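Local atomic coordinates of short chain dehydrogenase (A0QTM2 homolog) (Mycobacterium thermoresistibile, PDB entry 3SC4), a protein that probably catalyses NAD(P)-dependent oxidation or reduction, as expected of a short chain dehydrogenase. Residues B[215-220]-B[265-270]; B[195-200]-B[277-282]; B[158-163]-B[273-278]. All blocks are in the same frame, centred on the assembly; numbering follows the deposited sequence.

Interaction 1 (B[215-220]-B[265-270])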
ATOM      1  N   MET B 215      22.591 -23.967   0.659  1.00 46.68           N
ATOM      2  CA  MET B 215      21.176 -23.626   0.600  1.00 44.87           C
ATOM      3  C   MET B 215      20.688 -24.096  -0.762  1.00 43.15           C
ATOM      4  O   MET B 215      20.648 -23.332  -1.713  1.00 42.38           O
ATOM      5  CB  MET B 215      20.978 -22.118   0.824  1.00 43.96           C
ATOM      6  CG  MET B 215      21.462 -21.639   2.208  1.00 44.66           C
ATOM      7  SD  MET B 215      20.313 -22.041   3.550  1.00 46.64           S
ATOM      8  CE  MET B 215      20.831 -23.671   4.055  1.00 46.73           C
ATOM      9  N   ALA B 216      20.344 -25.375  -0.832  1.00 42.08           N
ATOM     10  CA  ALA B 216      20.194 -26.087  -2.098  1.00 41.09           C
ATOM     11  C   ALA B 216      18.981 -25.604  -2.862  1.00 39.14           C
ATOM     12  O   ALA B 216      18.951 -25.660  -4.079  1.00 38.89           O
ATOM     13  CB  ALA B 216      20.109 -27.606  -1.860  1.00 42.12           C
ATOM     14  N   ARG B 217      17.991 -25.101  -2.145  1.00 37.02           N
ATOM     15  CA  ARG B 217      16.781 -24.605  -2.779  1.00 35.94           C
ATOM     16  C   ARG B 217      16.858 -23.127  -3.176  1.00 32.67           C
ATOM     17  O   ARG B 217      15.875 -22.574  -3.611  1.00 31.42           O
ATOM     18  CB  ARG B 217      15.578 -24.820  -1.838  1.00 36.89           C
ATOM     19  CG  ARG B 217      15.397 -26.278  -1.326  1.00 40.90           C
ATOM     20  CD  ARG B 217      13.913 -26.616  -1.056  1.00 44.15           C
ATOM     21  NE  ARG B 217      13.246 -27.175  -2.240  1.00 46.35           N
ATOM     22  CZ  ARG B 217      11.979 -26.950  -2.602  1.00 48.90           C
ATOM     23  NH1 ARG B 217      11.176 -26.154  -1.906  1.00 48.27           N
ATOM     24  NH2 ARG B 217      11.503 -27.518  -3.701  1.00 52.41           N
ATOM     25  N   SER B 218      18.021 -22.497  -3.025  1.00 30.83           N
ATOM     26  CA  SER B 218      18.147 -21.041  -3.140  1.00 28.87           C
ATOM     27  C   SER B 218      19.112 -20.631  -4.236  1.00 28.14           C
ATOM     28  O   SER B 218      19.831 -21.461  -4.789  1.00 29.04           O
ATOM     29  CB  SER B 218      18.630 -20.447  -1.816  1.00 28.29           C
ATOM     30  OG  SER B 218      17.710 -20.707  -0.777  1.00 27.72           O
ATOM     31  N   ARG B 219      19.125 -19.342  -4.542  1.00 26.66           N
ATOM     32  CA  ARG B 219      20.084 -18.774  -5.495  1.00 26.40           C
ATOM     33  C   ARG B 219      20.934 -17.696  -4.832  1.00 25.48           C
ATOM     34  O   ARG B 219      20.585 -17.177  -3.762  1.00 24.40           O
ATOM     35  CB  ARG B 219      19.384 -18.222  -6.749  1.00 26.04           C
ATOM     36  CG  ARG B 219      18.944 -19.316  -7.717  1.00 26.75           C
ATOM     37  CD  ARG B 219      18.396 -18.790  -9.044  1.00 26.68           C
ATOM     38  NE  ARG B 219      18.374 -19.879 -10.016  1.00 26.87           N
ATOM     39  CZ  ARG B 219      17.340 -20.246 -10.774  1.00 26.51           C
ATOM     40  NH1 ARG B 219      16.189 -19.586 -10.773  1.00 26.16           N
ATOM     41  NH2 ARG B 219      17.482 -21.282 -11.580  1.00 27.29           N
ATOM     42  N   LYS B 220      22.050 -17.380  -5.486  1.00 25.66           N
ATOM     43  CA  LYS B 220      23.009 -16.384  -4.998  1.00 25.82           C
ATOM     44  C   LYS B 220      22.553 -14.941  -5.266  1.00 24.28           C
ATOM     45  O   LYS B 220      21.758 -14.690  -6.159  1.00 24.44           O
ATOM     46  CB  LYS B 220      24.396 -16.628  -5.621  1.00 27.15           C
ATOM     47  CG  LYS B 220      24.988 -18.003  -5.320  1.00 30.03           C
ATOM     48  CD  LYS B 220      26.468 -18.110  -5.708  1.00 35.47           C
ATOM     49  CE  LYS B 220      26.682 -18.546  -7.188  1.00 39.18           C
ATOM     50  NZ  LYS B 220      28.116 -18.309  -7.690  1.00 39.29           N
ATOM     51  N   GLY B 265      21.725 -28.337 -10.010  1.00 42.06           N
ATOM     52  CA  GLY B 265      21.050 -29.628 -10.161  1.00 43.65           C
ATOM     53  C   GLY B 265      20.135 -29.992  -9.000  1.00 43.94           C
ATOM     54  O   GLY B 265      19.756 -31.162  -8.853  1.00 44.85           O
ATOM     55  N   SER B 266      19.808 -29.001  -8.159  1.00 42.89           N
ATOM     56  CA  SER B 266      18.835 -29.177  -7.079  1.00 42.46           C
ATOM     57  C   SER B 266      17.454 -28.786  -7.551  1.00 41.84           C
ATOM     58  O   SER B 266      17.296 -28.094  -8.533  1.00 40.68           O
ATOM     59  CB  SER B 266      19.160 -28.289  -5.876  1.00 41.45           C
ATOM     60  OG  SER B 266      20.391 -28.620  -5.285  1.00 42.43           O
ATOM     61  N   GLU B 267      16.459 -29.230  -6.799  1.00 42.40           N
ATOM     62  CA  GLU B 267      15.095 -28.783  -6.969  1.00 42.38           C
ATOM     63  C   GLU B 267      14.993 -27.425  -6.258  1.00 39.40           C
ATOM     64  O   GLU B 267      15.207 -27.344  -5.056  1.00 39.09           O
ATOM     65  CB  GLU B 267      14.110 -29.812  -6.370  1.00 44.11           C
ATOM     66  CG  GLU B 267      12.806 -30.013  -7.196  1.00 48.85           C
ATOM     67  CD  GLU B 267      13.026 -30.797  -8.515  1.00 55.16           C
ATOM     68  OE1 GLU B 267      14.049 -31.525  -8.637  1.00 57.31           O
ATOM     69  OE2 GLU B 267      12.164 -30.680  -9.429  1.00 58.19           O
ATOM     70  N   LEU B 268      14.688 -26.359  -6.997  1.00 36.85           N
ATOM     71  CA  LEU B 268      14.721 -25.031  -6.417  1.00 33.97           C
ATOM     72  C   LEU B 268      13.382 -24.654  -5.804  1.00 32.94           C
ATOM     73  O   LEU B 268      12.323 -25.075  -6.277  1.00 33.32           O
ATOM     74  CB  LEU B 268      15.125 -24.019  -7.468  1.00 33.43           C
ATOM     75  CG  LEU B 268      16.578 -24.099  -7.914  1.00 32.52           C
ATOM     76  CD1 LEU B 268      16.820 -23.277  -9.168  1.00 30.40           C
ATOM     77  CD2 LEU B 268      17.479 -23.629  -6.782  1.00 31.34           C
ATOM     78  N   GLY B 269      13.438 -23.874  -4.730  1.00 31.08           N
ATOM     79  CA  GLY B 269      12.239 -23.357  -4.065  1.00 30.09           C
ATOM     80  C   GLY B 269      11.779 -22.054  -4.713  1.00 28.82           C
ATOM     81  O   GLY B 269      12.497 -21.466  -5.541  1.00 29.25           O
ATOM     82  N   VAL B 270      10.587 -21.592  -4.346  1.00 27.13           N
ATOM     83  CA  VAL B 270      10.032 -20.374  -4.943  1.00 25.49           C
ATOM     84  C   VAL B 270       9.957 -19.231  -3.959  1.00 23.58           C
ATOM     85  O   VAL B 270       9.646 -19.416  -2.790  1.00 23.52           O
ATOM     86  CB  VAL B 270       8.611 -20.603  -5.599  1.00 25.90           C
ATOM     87  CG1 VAL B 270       8.737 -21.455  -6.829  1.00 26.73           C
ATOM     88  CG2 VAL B 270       7.587 -21.203  -4.595  1.00 24.77           C
TER
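A type I beta turn, Met215 to Ser218, meets the C-terminal tail beside the Rossmann fold. The turn lies in the loop between helices 203-209 and 222-232, a region that in short chain dehydrogenases commonly borders the substrate pocket. Its closing bond runs from Ser218 N to Met215 O (3.1 Å). The carbonyl of the third turn residue serves the tail: Gly269 N donates to Arg217 O over 3.0 Å, with an N-H...O angle of 162°, in the carbonyl plane and on a lone pair. This is the well-formed bond of the pair. The second is weak, from Arg217 NE to Glu267 O, at 3.4 Å and 133°. It is possible because the Arg217 chain bends at chi3 (90°), which lays the guanidinium against the tail backbone, with Gly269 CA 3.7 Å above one face. The end of the Glu267 side chain leads away from the turn. Ser266 points its CB at the turn, reaching Ala216 O at 3.2 Å, while its OG is satisfied by Val263 O. Ser218 OG likewise looks elsewhere, to Thr199 OG1. Arg219 is buried, and each of its three nitrogens has a partner: NE makes a salt bridge with Asp261, NH1 one with Glu246 plus a weak bond to Pro277 O, and NH2 bonds Asn278 OD1. Two carboxylates around one guanidinium would be expected to keep it charged, and bonds at all three nitrogens fix its rotation. The tail adds apolar cover, for Leu268 crosses the arginine chain at about a right angle and sets CD1 over one guanidinium face, 3.2 Å from Arg219 NH2.

Interaction 2 (B[195-200]-B[277-282])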
ATOM      1  N   TRP B 195      12.310  -8.447  -8.785  1.00 16.00           N
ATOM      2  CA  TRP B 195      12.049  -9.460  -7.757  1.00 16.07           C
ATOM      3  C   TRP B 195      12.591 -10.833  -8.216  1.00 17.19           C
ATOM      4  O   TRP B 195      12.466 -11.184  -9.387  1.00 18.34           O
ATOM      5  CB  TRP B 195      10.536  -9.538  -7.552  1.00 15.63           C
ATOM      6  CG  TRP B 195      10.058 -10.279  -6.318  1.00 15.53           C
ATOM      7  CD1 TRP B 195       9.327 -11.418  -6.295  1.00 14.90           C
ATOM      8  CD2 TRP B 195      10.191  -9.866  -4.961  1.00 14.75           C
ATOM      9  NE1 TRP B 195       9.032 -11.763  -5.017  1.00 14.39           N
ATOM     10  CE2 TRP B 195       9.561 -10.832  -4.172  1.00 14.73           C
ATOM     11  CE3 TRP B 195      10.822  -8.787  -4.334  1.00 16.54           C
ATOM     12  CZ2 TRP B 195       9.530 -10.762  -2.773  1.00 14.86           C
ATOM     13  CZ3 TRP B 195      10.795  -8.705  -2.947  1.00 15.90           C
ATOM     14  CH2 TRP B 195      10.151  -9.696  -2.178  1.00 15.36           C
ATOM     15  N   PRO B 196      13.182 -11.621  -7.311  1.00 17.15           N
ATOM     16  CA  PRO B 196      13.773 -12.878  -7.720  1.00 17.51           C
ATOM     17  C   PRO B 196      12.776 -14.030  -7.615  1.00 17.94           C
ATOM     18  O   PRO B 196      11.878 -13.996  -6.794  1.00 18.18           O
ATOM     19  CB  PRO B 196      14.890 -13.053  -6.699  1.00 17.61           C
ATOM     20  CG  PRO B 196      14.328 -12.482  -5.459  1.00 17.21           C
ATOM     21  CD  PRO B 196      13.375 -11.391  -5.872  1.00 17.23           C
ATOM     22  N   ARG B 197      12.945 -15.061  -8.420  1.00 18.54           N
ATOM     23  CA  ARG B 197      11.976 -16.149  -8.439  1.00 18.91           C
ATOM     24  C   ARG B 197      12.166 -17.126  -7.301  1.00 18.86           C
ATOM     25  O   ARG B 197      11.233 -17.852  -6.958  1.00 19.43           O
ATOM     26  CB  ARG B 197      12.055 -16.946  -9.750  1.00 19.60           C
ATOM     27  CG  ARG B 197      11.385 -16.296 -10.897  1.00 19.47           C
ATOM     28  CD  ARG B 197      11.315 -17.232 -12.079  1.00 19.53           C
ATOM     29  NE  ARG B 197      10.486 -16.668 -13.135  1.00 20.35           N
ATOM     30  CZ  ARG B 197       9.206 -16.964 -13.358  1.00 20.85           C
ATOM     31  NH1 ARG B 197       8.542 -17.831 -12.605  1.00 23.19           N
ATOM     32  NH2 ARG B 197       8.572 -16.380 -14.356  1.00 21.53           N
ATOM     33  N   THR B 198      13.377 -17.202  -6.763  1.00 18.77           N
ATOM     34  CA  THR B 198      13.667 -18.121  -5.680  1.00 19.09           C
ATOM     35  C   THR B 198      14.058 -17.317  -4.462  1.00 19.12           C
ATOM     36  O   THR B 198      14.273 -16.112  -4.561  1.00 19.70           O
ATOM     37  CB  THR B 198      14.851 -19.004  -6.023  1.00 19.67           C
ATOM     38  OG1 THR B 198      16.055 -18.223  -5.926  1.00 17.74           O
ATOM     39  CG2 THR B 198      14.699 -19.593  -7.427  1.00 19.59           C
ATOM     40  N   THR B 199      14.185 -17.967  -3.315  1.00 19.93           N
ATOM     41  CA  THR B 199      14.783 -17.305  -2.162  1.00 20.45           C
ATOM     42  C   THR B 199      16.241 -17.103  -2.505  1.00 20.96           C
ATOM     43  O   THR B 199      16.812 -17.910  -3.213  1.00 21.50           O
ATOM     44  CB  THR B 199      14.710 -18.149  -0.896  1.00 20.65           C
ATOM     45  OG1 THR B 199      15.159 -19.483  -1.189  1.00 22.79           O
ATOM     46  CG2 THR B 199      13.302 -18.205  -0.427  1.00 21.34           C
ATOM     47  N   VAL B 200      16.820 -16.023  -2.001  1.00 21.42           N
ATOM     48  CA  VAL B 200      18.237 -15.723  -2.176  1.00 21.83           C
ATOM     49  C   VAL B 200      18.984 -15.893  -0.870  1.00 21.83           C
ATOM     50  O   VAL B 200      18.665 -15.235   0.113  1.00 22.09           O
ATOM     51  CB  VAL B 200      18.455 -14.265  -2.646  1.00 21.48           C
ATOM     52  CG1 VAL B 200      19.940 -13.985  -2.723  1.00 21.43           C
ATOM     53  CG2 VAL B 200      17.782 -14.035  -4.002  1.00 19.88           C
ATOM     54  N   PRO B 277      10.286 -21.561  -9.969  1.00 27.13           N
ATOM     55  CA  PRO B 277      11.657 -21.100  -9.765  1.00 26.09           C
ATOM     56  C   PRO B 277      12.360 -20.627 -11.036  1.00 25.54           C
ATOM     57  O   PRO B 277      13.314 -19.871 -10.940  1.00 24.33           O
ATOM     58  CB  PRO B 277      12.348 -22.324  -9.174  1.00 26.93           C
ATOM     59  CG  PRO B 277      11.544 -23.466  -9.681  1.00 27.93           C
ATOM     60  CD  PRO B 277      10.152 -23.020  -9.791  1.00 27.56           C
ATOM     61  N   ASN B 278      11.882 -21.043 -12.206  1.00 26.43           N
ATOM     62  CA  ASN B 278      12.469 -20.621 -13.484  1.00 26.84           C
ATOM     63  C   ASN B 278      11.441 -19.994 -14.403  1.00 27.75           C
ATOM     64  O   ASN B 278      10.241 -20.210 -14.236  1.00 28.35           O
ATOM     65  CB  ASN B 278      13.131 -21.790 -14.185  1.00 27.19           C
ATOM     66  CG  ASN B 278      14.334 -22.305 -13.432  1.00 26.39           C
ATOM     67  OD1 ASN B 278      15.095 -21.543 -12.859  1.00 24.55           O
ATOM     68  ND2 ASN B 278      14.518 -23.606 -13.444  1.00 25.58           N
ATOM     69  N   PRO B 279      11.902 -19.194 -15.369  1.00 28.80           N
ATOM     70  CA  PRO B 279      10.938 -18.654 -16.324  1.00 30.07           C
ATOM     71  C   PRO B 279      10.187 -19.758 -17.080  1.00 31.76           C
ATOM     72  O   PRO B 279      10.675 -20.904 -17.161  1.00 32.05           O
ATOM     73  CB  PRO B 279      11.804 -17.811 -17.276  1.00 29.98           C
ATOM     74  CG  PRO B 279      13.027 -17.463 -16.430  1.00 29.29           C
ATOM     75  CD  PRO B 279      13.260 -18.661 -15.579  1.00 28.74           C
ATOM     76  N   PRO B 280       8.997 -19.425 -17.603  1.00 32.82           N
ATOM     77  CA  PRO B 280       8.271 -20.388 -18.436  1.00 34.68           C
ATOM     78  C   PRO B 280       9.140 -20.913 -19.558  1.00 35.91           C
ATOM     79  O   PRO B 280       9.821 -20.130 -20.223  1.00 35.47           O
ATOM     80  CB  PRO B 280       7.092 -19.583 -19.008  1.00 34.94           C
ATOM     81  CG  PRO B 280       7.010 -18.281 -18.200  1.00 33.40           C
ATOM     82  CD  PRO B 280       8.175 -18.253 -17.232  1.00 32.45           C
ATOM     83  N   GLY B 281       9.149 -22.236 -19.714  1.00 37.65           N
ATOM     84  CA  GLY B 281       9.780 -22.884 -20.854  1.00 39.55           C
ATOM     85  C   GLY B 281      11.297 -22.942 -20.811  1.00 39.87           C
ATOM     86  O   GLY B 281      11.928 -23.315 -21.800  1.00 40.75           O
ATOM     87  N   TYR B 282      11.877 -22.595 -19.664  1.00 39.01           N
ATOM     88  CA  TYR B 282      13.314 -22.647 -19.479  1.00 38.88           C
ATOM     89  C   TYR B 282      13.812 -24.085 -19.479  1.00 41.26           C
ATOM     90  O   TYR B 282      13.305 -24.895 -18.702  1.00 41.09           O
ATOM     91  CB  TYR B 282      13.684 -22.031 -18.138  1.00 37.04           C
ATOM     92  CG  TYR B 282      15.135 -22.218 -17.788  1.00 33.51           C
ATOM     93  CD1 TYR B 282      16.119 -21.565 -18.506  1.00 29.34           C
ATOM     94  CD2 TYR B 282      15.514 -23.048 -16.735  1.00 31.65           C
ATOM     95  CE1 TYR B 282      17.449 -21.740 -18.206  1.00 30.84           C
ATOM     96  CE2 TYR B 282      16.850 -23.226 -16.405  1.00 31.00           C
ATOM     97  CZ  TYR B 282      17.822 -22.566 -17.142  1.00 30.67           C
ATOM     98  OH  TYR B 282      19.150 -22.726 -16.835  1.00 28.01           O
TER
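Arg197 NE is gripped by one partner, Asp247 OD1 of helix 245-252, in a salt bridge that is the strongest polar link of this side chain. Three guanidinium nitrogens are engaged in all, since NH1 and NH2 are also hydrogen-bonded, NH1 to Ser276 O. The buried group is thereby fixed in rotation, and the nearby carboxylate would tend to stabilise its charge. Arg197 sits just beyond strand 190-195 of the parallel Rossmann sheet, and its target is the C-terminal tail, where a type II beta turn runs from Pro279 to Tyr282. Glycine takes that turn's third position at Gly281 (phi 76°), and Tyr282 N closes it on Pro279 O (3.3 Å). The arginine chain is extended from CG to NE and runs alongside the tail, so its methylenes meet Pro277 O first: CB lies 3.4 Å and CD 3.5 Å from that oxygen. Further out, one face of the guanidinium rests on the backbone, with Pro279 CA 3.5 Å from its plane. Asn278 O comes over the same face, 3.3 Å from Arg197 NH1, but the angle is too poor for a hydrogen bond, so the contact is one of face and peptide. Pro280 crosses the end of the chain at about a right angle, its CD meeting NH2. Beside the arginine, Thr198 sends its hydroxyl back to its own segment, OG1 donating to Thr199 O (2.8 Å) from above the carbonyl plane. That leaves the methyl for the tail: Thr198 CG2 touches Pro277 CB at 4.0 Å.

Interaction 3 (B[158-163]-B[273-278])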
ATOM      1  N   PRO B 158      -6.406 -14.678  -4.341  1.00 28.86           N
ATOM      2  CA  PRO B 158      -6.450 -14.847  -2.879  1.00 28.72           C
ATOM      3  C   PRO B 158      -5.200 -15.429  -2.214  1.00 28.03           C
ATOM      4  O   PRO B 158      -4.789 -14.945  -1.162  1.00 26.95           O
ATOM      5  CB  PRO B 158      -7.642 -15.783  -2.694  1.00 29.56           C
ATOM      6  CG  PRO B 158      -8.589 -15.323  -3.766  1.00 30.22           C
ATOM      7  CD  PRO B 158      -7.724 -14.954  -4.956  1.00 29.69           C
ATOM      8  N   LYS B 159      -4.595 -16.444  -2.817  1.00 28.56           N
ATOM      9  CA  LYS B 159      -3.439 -17.087  -2.191  1.00 28.76           C
ATOM     10  C   LYS B 159      -2.309 -16.087  -1.951  1.00 26.28           C
ATOM     11  O   LYS B 159      -1.542 -16.245  -1.009  1.00 26.10           O
ATOM     12  CB  LYS B 159      -2.940 -18.306  -2.992  1.00 30.21           C
ATOM     13  CG  LYS B 159      -2.606 -18.055  -4.480  1.00 33.38           C
ATOM     14  CD  LYS B 159      -1.757 -19.218  -5.079  1.00 38.56           C
ATOM     15  CE  LYS B 159      -2.119 -19.520  -6.559  1.00 42.20           C
ATOM     16  NZ  LYS B 159      -1.627 -20.889  -7.053  1.00 44.30           N
ATOM     17  N   TRP B 160      -2.230 -15.049  -2.775  1.00 24.40           N
ATOM     18  CA  TRP B 160      -1.121 -14.095  -2.707  1.00 22.74           C
ATOM     19  C   TRP B 160      -1.362 -12.925  -1.767  1.00 22.12           C
ATOM     20  O   TRP B 160      -0.459 -12.140  -1.551  1.00 20.75           O
ATOM     21  CB  TRP B 160      -0.841 -13.526  -4.070  1.00 22.03           C
ATOM     22  CG  TRP B 160      -0.557 -14.532  -5.102  1.00 23.70           C
ATOM     23  CD1 TRP B 160      -1.246 -14.721  -6.254  1.00 24.20           C
ATOM     24  CD2 TRP B 160       0.508 -15.487  -5.106  1.00 23.79           C
ATOM     25  NE1 TRP B 160      -0.681 -15.731  -6.985  1.00 25.95           N
ATOM     26  CE2 TRP B 160       0.389 -16.233  -6.301  1.00 26.05           C
ATOM     27  CE3 TRP B 160       1.532 -15.798  -4.218  1.00 24.70           C
ATOM     28  CZ2 TRP B 160       1.265 -17.279  -6.640  1.00 27.08           C
ATOM     29  CZ3 TRP B 160       2.417 -16.865  -4.555  1.00 26.81           C
ATOM     30  CH2 TRP B 160       2.270 -17.577  -5.754  1.00 25.49           C
ATOM     31  N   LEU B 161      -2.569 -12.803  -1.219  1.00 22.61           N
ATOM     32  CA  LEU B 161      -2.926 -11.644  -0.424  1.00 23.16           C
ATOM     33  C   LEU B 161      -2.656 -11.893   1.059  1.00 23.99           C
ATOM     34  O   LEU B 161      -3.434 -11.560   1.904  1.00 25.13           O
ATOM     35  CB  LEU B 161      -4.387 -11.245  -0.680  1.00 22.79           C
ATOM     36  CG  LEU B 161      -4.628 -10.769  -2.118  1.00 23.10           C
ATOM     37  CD1 LEU B 161      -6.120 -10.550  -2.434  1.00 21.40           C
ATOM     38  CD2 LEU B 161      -3.840  -9.518  -2.417  1.00 19.08           C
ATOM     39  N   ARG B 162      -1.476 -12.382   1.353  1.00 25.60           N
ATOM     40  CA  ARG B 162      -1.166 -13.019   2.620  1.00 27.33           C
ATOM     41  C   ARG B 162       0.364 -13.093   2.669  1.00 26.77           C
ATOM     42  O   ARG B 162       0.994 -13.287   1.618  1.00 29.33           O
ATOM     43  CB  ARG B 162      -1.691 -14.435   2.563  1.00 28.85           C
ATOM     44  CG  ARG B 162      -2.369 -14.924   3.800  1.00 33.62           C
ATOM     45  CD  ARG B 162      -3.065 -16.289   3.563  1.00 37.82           C
ATOM     46  NE  ARG B 162      -3.551 -16.822   4.832  1.00 42.43           N
ATOM     47  CZ  ARG B 162      -4.259 -17.937   4.981  1.00 45.95           C
ATOM     48  NH1 ARG B 162      -4.603 -18.674   3.936  1.00 47.90           N
ATOM     49  NH2 ARG B 162      -4.628 -18.318   6.199  1.00 47.33           N
ATOM     50  N   PRO B 163       0.988 -12.885   3.837  1.00 24.82           N
ATOM     51  CA  PRO B 163       0.386 -12.376   5.058  1.00 23.06           C
ATOM     52  C   PRO B 163       0.247 -10.889   4.914  1.00 20.55           C
ATOM     53  O   PRO B 163       1.037 -10.261   4.256  1.00 19.21           O
ATOM     54  CB  PRO B 163       1.389 -12.767   6.145  1.00 23.10           C
ATOM     55  CG  PRO B 163       2.674 -12.873   5.448  1.00 23.51           C
ATOM     56  CD  PRO B 163       2.413 -13.208   4.002  1.00 23.82           C
ATOM     57  N   TRP B 273       5.141 -14.766  -3.985  1.00 19.42           N
ATOM     58  CA  TRP B 273       4.557 -14.090  -5.150  1.00 19.79           C
ATOM     59  C   TRP B 273       5.058 -14.629  -6.485  1.00 21.27           C
ATOM     60  O   TRP B 273       4.925 -13.978  -7.497  1.00 21.61           O
ATOM     61  CB  TRP B 273       4.687 -12.534  -5.053  1.00 18.74           C
ATOM     62  CG  TRP B 273       3.990 -12.027  -3.841  1.00 16.50           C
ATOM     63  CD1 TRP B 273       2.664 -12.135  -3.585  1.00 15.93           C
ATOM     64  CD2 TRP B 273       4.572 -11.396  -2.687  1.00 16.21           C
ATOM     65  NE1 TRP B 273       2.368 -11.613  -2.357  1.00 16.96           N
ATOM     66  CE2 TRP B 273       3.513 -11.129  -1.784  1.00 15.72           C
ATOM     67  CE3 TRP B 273       5.870 -10.996  -2.339  1.00 14.75           C
ATOM     68  CZ2 TRP B 273       3.714 -10.509  -0.536  1.00 11.09           C
ATOM     69  CZ3 TRP B 273       6.067 -10.381  -1.081  1.00 13.66           C
ATOM     70  CH2 TRP B 273       4.976 -10.145  -0.206  1.00 11.49           C
ATOM     71  N   VAL B 274       5.588 -15.846  -6.479  1.00 23.10           N
ATOM     72  CA  VAL B 274       6.123 -16.467  -7.674  1.00 24.28           C
ATOM     73  C   VAL B 274       5.645 -17.905  -7.776  1.00 26.56           C
ATOM     74  O   VAL B 274       5.633 -18.649  -6.780  1.00 26.96           O
ATOM     75  CB  VAL B 274       7.654 -16.390  -7.670  1.00 24.01           C
ATOM     76  CG1 VAL B 274       8.253 -17.300  -8.759  1.00 24.38           C
ATOM     77  CG2 VAL B 274       8.082 -14.931  -7.860  1.00 22.37           C
ATOM     78  N   ASP B 275       5.240 -18.297  -8.981  1.00 28.63           N
ATOM     79  CA  ASP B 275       4.727 -19.669  -9.215  1.00 30.99           C
ATOM     80  C   ASP B 275       5.824 -20.684  -9.437  1.00 30.74           C
ATOM     81  O   ASP B 275       5.661 -21.831  -9.077  1.00 32.42           O
ATOM     82  CB  ASP B 275       3.780 -19.717 -10.440  1.00 32.83           C
ATOM     83  CG  ASP B 275       2.372 -19.146 -10.145  1.00 35.32           C
ATOM     84  OD1 ASP B 275       1.831 -19.453  -9.040  1.00 39.67           O
ATOM     85  OD2 ASP B 275       1.825 -18.414 -11.026  1.00 35.77           O
ATOM     86  N   SER B 276       6.920 -20.274 -10.068  1.00 29.72           N
ATOM     87  CA  SER B 276       7.954 -21.215 -10.513  1.00 29.55           C
ATOM     88  C   SER B 276       9.344 -20.685 -10.293  1.00 27.48           C
ATOM     89  O   SER B 276       9.587 -19.515 -10.470  1.00 27.43           O
ATOM     90  CB  SER B 276       7.815 -21.505 -12.023  1.00 30.75           C
ATOM     91  OG  SER B 276       6.507 -21.945 -12.344  1.00 32.58           O
ATOM     92  N   PRO B 277      10.286 -21.561  -9.969  1.00 27.13           N
ATOM     93  CA  PRO B 277      11.657 -21.100  -9.765  1.00 26.09           C
ATOM     94  C   PRO B 277      12.360 -20.627 -11.036  1.00 25.54           C
ATOM     95  O   PRO B 277      13.314 -19.871 -10.940  1.00 24.33           O
ATOM     96  CB  PRO B 277      12.348 -22.324  -9.174  1.00 26.93           C
ATOM     97  CG  PRO B 277      11.544 -23.466  -9.681  1.00 27.93           C
ATOM     98  CD  PRO B 277      10.152 -23.020  -9.791  1.00 27.56           C
ATOM     99  N   ASN B 278      11.882 -21.043 -12.206  1.00 26.43           N
ATOM    100  CA  ASN B 278      12.469 -20.621 -13.484  1.00 26.84           C
ATOM    101  C   ASN B 278      11.441 -19.994 -14.403  1.00 27.75           C
ATOM    102  O   ASN B 278      10.241 -20.210 -14.236  1.00 28.35           O
ATOM    103  CB  ASN B 278      13.131 -21.790 -14.185  1.00 27.19           C
ATOM    104  CG  ASN B 278      14.334 -22.305 -13.432  1.00 26.39           C
ATOM    105  OD1 ASN B 278      15.095 -21.543 -12.859  1.00 24.55           O
ATOM    106  ND2 ASN B 278      14.518 -23.606 -13.444  1.00 25.58           N
TER
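Trp160 and Trp273 meet obliquely: the six-membered ring of Trp160 and the five-membered ring of Trp273 have planes at 47° and centroids 5.9 Å apart. What Trp160 presents is one face to the backbone of Trp273, with CZ3 3.5 Å from Trp273 N; the opposite face carries Lys159 CG. The Trp273 ring turns its edge to Trp160 instead. Its NE1 donates to Trp160 O over 3.0 Å at 158°, the oxygen lying 7° from the ring plane and the donor on a carbonyl lone pair. In the Rossmann fold this ties the loop between strand 146-149 and helix 164-183 to the C-terminal tail. Pro163, after a cis peptide bond, is the N-cap of that helix, and Trp273 also touches its Lys170, the lysine of the family's YxxxK pattern. The second subunit packs against Leu161. Asp275 approaches the rim of Trp160 in the ring plane, OD1 3.3 Å from CZ2, while OD2 forms a salt bridge with Arg155. Lys159 NZ lies 4.2 Å from Asp275 OD1, opposite charges that are neighbours but not paired as a salt bridge.

Along the chain the first segments come in the order 158-163, 195-200, 215-220, and all are met by the tail that follows helix 245-252, in the order 273-278, 277-282 and 265-270. Interaction 1 is therefore nested inside the loops closed by interactions 2 and 3, which share Pro277 and Asn278. Their centres lie about 10 Å (1 to 2), 12 Å (2 to 3) and 17 Å (1 to 3) apart. Packing joins them too: Val270 CG1 lies 3.5 Å from Pro277 N, and Trp195 CZ2 3.7 Å from Trp273 CE3. The tail thus binds together three loops that lie beyond strands 146-149 and 190-195 and helix 203-209, next to the family's probable active-site region.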